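Local atomic coordinates of myosin-I heavy chain (Dictyostelium discoideum, PDB entry 5EJY), a protein that acts as an ATP-driven, actin-based class VII motor in the early steps of phagocytosis and in adhesion, this chain being a MyTH4-FERM unit of its tail. Residues A[2-6]-A[171-176]; A[319-323]-A[337-341]. All coordinates share one frame; numbering follows the deposited sequence.

Contact 1 (A[2-6]-A[171-176])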
# COMPACT_ATOMS: atom_id res chain seq x y z
N LEU A 2 14.64 -8.18 15.56
CA LEU A 2 13.41 -8.96 15.70
C LEU A 2 13.59 -10.20 16.58
O LEU A 2 14.64 -10.84 16.54
CB LEU A 2 12.88 -9.38 14.32
CG LEU A 2 12.49 -8.24 13.38
CD1 LEU A 2 11.89 -8.81 12.09
CD2 LEU A 2 11.49 -7.32 14.07
N PRO A 3 12.56 -10.55 17.36
CA PRO A 3 12.56 -11.75 18.20
C PRO A 3 12.69 -13.02 17.37
O PRO A 3 12.07 -13.16 16.32
CB PRO A 3 11.18 -11.70 18.87
CG PRO A 3 10.35 -10.82 18.00
CD PRO A 3 11.30 -9.80 17.46
N GLN A 4 13.52 -13.95 17.84
CA GLN A 4 13.69 -15.22 17.17
C GLN A 4 12.37 -15.98 17.13
O GLN A 4 11.54 -15.86 18.03
CB GLN A 4 14.76 -16.06 17.88
CG GLN A 4 16.14 -15.45 17.83
CD GLN A 4 16.71 -15.42 16.44
OE1 GLN A 4 16.56 -16.37 15.67
NE2 GLN A 4 17.37 -14.32 16.09
N ILE A 5 12.17 -16.75 16.07
CA ILE A 5 11.02 -17.64 15.99
C ILE A 5 11.35 -18.85 16.85
O ILE A 5 10.47 -19.46 17.46
CB ILE A 5 10.76 -18.08 14.53
CG1 ILE A 5 10.43 -16.87 13.66
CG2 ILE A 5 9.62 -19.08 14.48
CD1 ILE A 5 10.81 -17.05 12.20
N LEU A 6 12.64 -19.17 16.89
CA LEU A 6 13.15 -20.31 17.64
C LEU A 6 14.56 -20.01 18.13
O LEU A 6 15.40 -19.55 17.36
CB LEU A 6 13.20 -21.54 16.74
CG LEU A 6 13.34 -22.88 17.46
CD1 LEU A 6 12.13 -23.08 18.34
CD2 LEU A 6 13.46 -24.00 16.46
N TYR A 171 14.13 -16.81 6.71
CA TYR A 171 13.95 -16.71 8.15
C TYR A 171 13.57 -15.29 8.55
O TYR A 171 12.67 -15.07 9.36
CB TYR A 171 15.23 -17.13 8.88
CG TYR A 171 15.04 -17.26 10.37
CD1 TYR A 171 14.46 -18.39 10.92
CD2 TYR A 171 15.43 -16.24 11.24
CE1 TYR A 171 14.28 -18.52 12.28
CE2 TYR A 171 15.26 -16.36 12.61
CZ TYR A 171 14.68 -17.51 13.12
OH TYR A 171 14.49 -17.65 14.48
N PHE A 172 14.29 -14.32 7.99
CA PHE A 172 14.03 -12.92 8.31
C PHE A 172 12.62 -12.49 7.87
O PHE A 172 11.91 -11.82 8.61
CB PHE A 172 15.09 -12.03 7.66
CG PHE A 172 14.96 -10.57 8.03
CD1 PHE A 172 15.10 -10.16 9.35
CD2 PHE A 172 14.70 -9.62 7.06
CE1 PHE A 172 14.97 -8.81 9.70
CE2 PHE A 172 14.57 -8.26 7.40
CZ PHE A 172 14.71 -7.87 8.72
N ILE A 173 12.19 -12.89 6.68
CA ILE A 173 10.83 -12.45 6.26
C ILE A 173 9.75 -13.09 7.14
O ILE A 173 8.70 -12.50 7.40
CB ILE A 173 10.59 -12.62 4.73
CG1 ILE A 173 9.50 -11.64 4.23
CG2 ILE A 173 10.21 -14.06 4.36
CD1 ILE A 173 9.93 -10.19 4.28
N LEU A 174 10.00 -14.29 7.66
CA LEU A 174 9.02 -14.87 8.59
C LEU A 174 8.94 -14.01 9.85
O LEU A 174 7.86 -13.80 10.38
CB LEU A 174 9.36 -16.31 8.99
CG LEU A 174 9.17 -17.47 8.01
CD1 LEU A 174 9.55 -18.78 8.73
CD2 LEU A 174 7.75 -17.54 7.49
N GLN A 175 10.09 -13.54 10.34
CA GLN A 175 10.11 -12.64 11.50
C GLN A 175 9.37 -11.32 11.20
O GLN A 175 8.61 -10.82 12.03
CB GLN A 175 11.54 -12.31 11.90
CG GLN A 175 12.34 -13.46 12.48
CD GLN A 175 13.79 -13.08 12.63
OE1 GLN A 175 14.51 -12.95 11.65
NE2 GLN A 175 14.21 -12.84 13.87
N ARG A 176 9.63 -10.74 10.04
CA ARG A 176 8.97 -9.50 9.64
C ARG A 176 7.43 -9.65 9.60
O ARG A 176 6.69 -8.75 10.01
CB ARG A 176 9.49 -9.06 8.26
CG ARG A 176 10.99 -8.66 8.25
CD ARG A 176 11.18 -7.17 8.54
NE ARG A 176 10.48 -6.37 7.55
CZ ARG A 176 9.79 -5.26 7.82
NH1 ARG A 176 9.73 -4.77 9.06
NH2 ARG A 176 9.15 -4.63 6.84

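Contact 2 (A[319-323]-A[337-341])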
# COMPACT_ATOMS: atom_id res chain seq x y z
N PHE A 319 -3.59 23.37 -3.11
CA PHE A 319 -3.73 24.05 -4.39
C PHE A 319 -4.41 23.13 -5.39
O PHE A 319 -5.37 23.51 -6.05
CB PHE A 319 -2.36 24.47 -4.92
CG PHE A 319 -2.41 25.19 -6.25
CD1 PHE A 319 -2.25 26.57 -6.30
CD2 PHE A 319 -2.59 24.49 -7.43
CE1 PHE A 319 -2.28 27.23 -7.52
CE2 PHE A 319 -2.62 25.14 -8.65
CZ PHE A 319 -2.47 26.52 -8.69
N ASN A 320 -3.90 21.90 -5.49
CA ASN A 320 -4.47 20.94 -6.43
C ASN A 320 -5.90 20.55 -6.08
O ASN A 320 -6.73 20.38 -6.97
CB ASN A 320 -3.60 19.69 -6.52
CG ASN A 320 -2.26 19.98 -7.17
OD1 ASN A 320 -2.14 20.89 -7.99
ND2 ASN A 320 -1.24 19.20 -6.81
N ASP A 321 -6.20 20.43 -4.79
CA ASP A 321 -7.56 20.12 -4.39
C ASP A 321 -8.51 21.28 -4.73
O ASP A 321 -9.65 21.06 -5.11
CB ASP A 321 -7.65 19.77 -2.91
CG ASP A 321 -7.12 18.38 -2.59
OD1 ASP A 321 -7.04 17.54 -3.51
OD2 ASP A 321 -6.80 18.12 -1.42
N LEU A 322 -8.03 22.51 -4.59
CA LEU A 322 -8.88 23.67 -4.88
C LEU A 322 -9.08 23.88 -6.37
O LEU A 322 -9.90 24.71 -6.80
CB LEU A 322 -8.35 24.93 -4.17
CG LEU A 322 -8.37 24.79 -2.65
CD1 LEU A 322 -7.83 26.02 -1.95
CD2 LEU A 322 -9.81 24.49 -2.18
N PHE A 323 -8.34 23.11 -7.17
CA PHE A 323 -8.52 23.09 -8.63
C PHE A 323 -9.43 21.92 -9.02
O PHE A 323 -9.69 21.69 -10.21
CB PHE A 323 -7.17 22.98 -9.36
CG PHE A 323 -6.60 24.32 -9.80
CD1 PHE A 323 -6.86 25.48 -9.09
CD2 PHE A 323 -5.81 24.41 -10.94
CE1 PHE A 323 -6.34 26.70 -9.50
CE2 PHE A 323 -5.28 25.62 -11.36
CZ PHE A 323 -5.56 26.77 -10.63
N ILE A 337 -5.28 32.34 -7.13
CA ILE A 337 -4.14 31.50 -6.74
C ILE A 337 -3.29 31.07 -7.94
O ILE A 337 -2.05 31.07 -7.87
CB ILE A 337 -4.55 30.28 -5.88
CG1 ILE A 337 -5.61 29.43 -6.58
CG2 ILE A 337 -5.03 30.74 -4.50
CD1 ILE A 337 -5.93 28.10 -5.83
N GLY A 338 -3.94 30.71 -9.04
CA GLY A 338 -3.22 30.25 -10.22
C GLY A 338 -2.41 31.34 -10.90
O GLY A 338 -1.34 31.07 -11.45
N SER A 339 -2.92 32.57 -10.86
CA SER A 339 -2.20 33.70 -11.46
C SER A 339 -0.95 34.06 -10.66
O SER A 339 0.07 34.43 -11.23
CB SER A 339 -3.12 34.93 -11.62
OG SER A 339 -3.45 35.50 -10.36
N LEU A 340 -1.04 33.96 -9.34
CA LEU A 340 0.12 34.18 -8.48
C LEU A 340 1.17 33.09 -8.71
O LEU A 340 2.38 33.38 -8.77
CB LEU A 340 -0.29 34.26 -7.01
CG LEU A 340 -0.96 35.58 -6.63
CD1 LEU A 340 -1.61 35.52 -5.27
CD2 LEU A 340 0.05 36.74 -6.69
N LYS A 341 0.72 31.85 -8.84
CA LYS A 341 1.64 30.73 -9.09
C LYS A 341 2.39 30.93 -10.41
O LYS A 341 3.58 30.62 -10.52
CB LYS A 341 0.87 29.40 -9.10
CG LYS A 341 1.73 28.16 -9.31
CD LYS A 341 0.89 26.89 -9.18
CE LYS A 341 1.50 25.69 -9.92
NZ LYS A 341 0.53 24.54 -9.96

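Contact 1 (A[2-6]-A[171-176])
Q175 reaches from helix 161-180 to the irregular N-terminal segment 2-6 and shows how one side chain can serve two chemistries. Q175 CB meets the methyl L2 CD1 at 3.5 Å, a carbon that also comes near R176 N and the ring of F172. One step out, Q175 CG touches I5 CD1 at 3.9 Å, CD lies within packing distance of P3 O and L2 CB, and the chain, extended past CG (chi2 171°), carries NE2 to the backbone of P3. There Q175 NE2 donates to P3 O over 3.3 Å, almost straight at the hydrogen (176°), the oxygen lying in the amide plane although the donor stands above the carbonyl plane. A turn earlier, Y171 presents its hydroxyl: Y171 OH donates to Q4 OE1 at 2.7 Å and accepts I5 N at 3.0 Å, with a weak third bond from L6 N. I5 CD1 makes a CH-pi contact over one face of the Y171 ring, 4.1 Å from its centroid, and rests on L174 CB. K151 of helix 143-155 also bonds Q4 OE1 and L6 O. With both backbone and side-chain groups gripped, the segment is held in a defined path against this helix of the MyTH4 domain.

Contact 2 (A[319-323]-A[337-341])
F319 and K341 meet ring to chain: the lysine, extended throughout its length, crosses obliquely over one face of the phenylalanine, with K341 CD 3.4 Å from F319 CZ. K341 NZ runs on past the ring, 3.5 Å from F319 CE2, to its hydrogen bond with K364 O, so K341 CD lies over the aromatic face while the ammonium group, on the same side but beyond the rim, bonds a backbone carbonyl. F319's opposite face turns to F323, and F319 CE2 stands 3.8 Å above the F323 ring plane, over its centre. The rim of F319 points at the neighbouring backbone, where I337 O lies in the ring plane, 3.9 Å from F319 CE1, and G338 CA is also at the edge. F319 reaches across because CG is anti to the backbone N (chi1 -180°). These residues join helix 304-322 to helix 331-346 in the central, helical lobe of the FERM domain, with L400 and M397 of helix 390-402 packing on I337 and K341. I337 runs alongside both phenylalanine side chains, pointing the other way, with I337 CD1 lying 4.0 Å from F319 CD1 and 3.9 Å from F323 CE1. An alanine at F319 would remove the ring between K341 and F323, and would probably open a gap there, depriving the lysine chain and the I337 methyl of a packing surface. G338 brings its backbone close to both rings; a beta carbon at this position would sit only 3.2 Å from F323 CZ.

Overall arrangement
Both contacts rest on helices, yet they illustrate how chemistry follows place. Contact 1 lies in the MyTH4 part of the chain and contact 2 in the FERM central lobe, on opposite sides of the chain's centre, with nearest atoms about 29 Å apart and no element shared. Contact 1 is partly buried: an irregular N-terminal segment meets a helix, and hydrogen bonds work beside apolar packing. Contact 2 is buried and joins two successive helices by apolar and aromatic packing, its lysine finding a polar partner beyond the two segments. R176 in contact 1 also forms salt bridges to D218 and E225, tying the MyTH4 helix to the FERM part that follows.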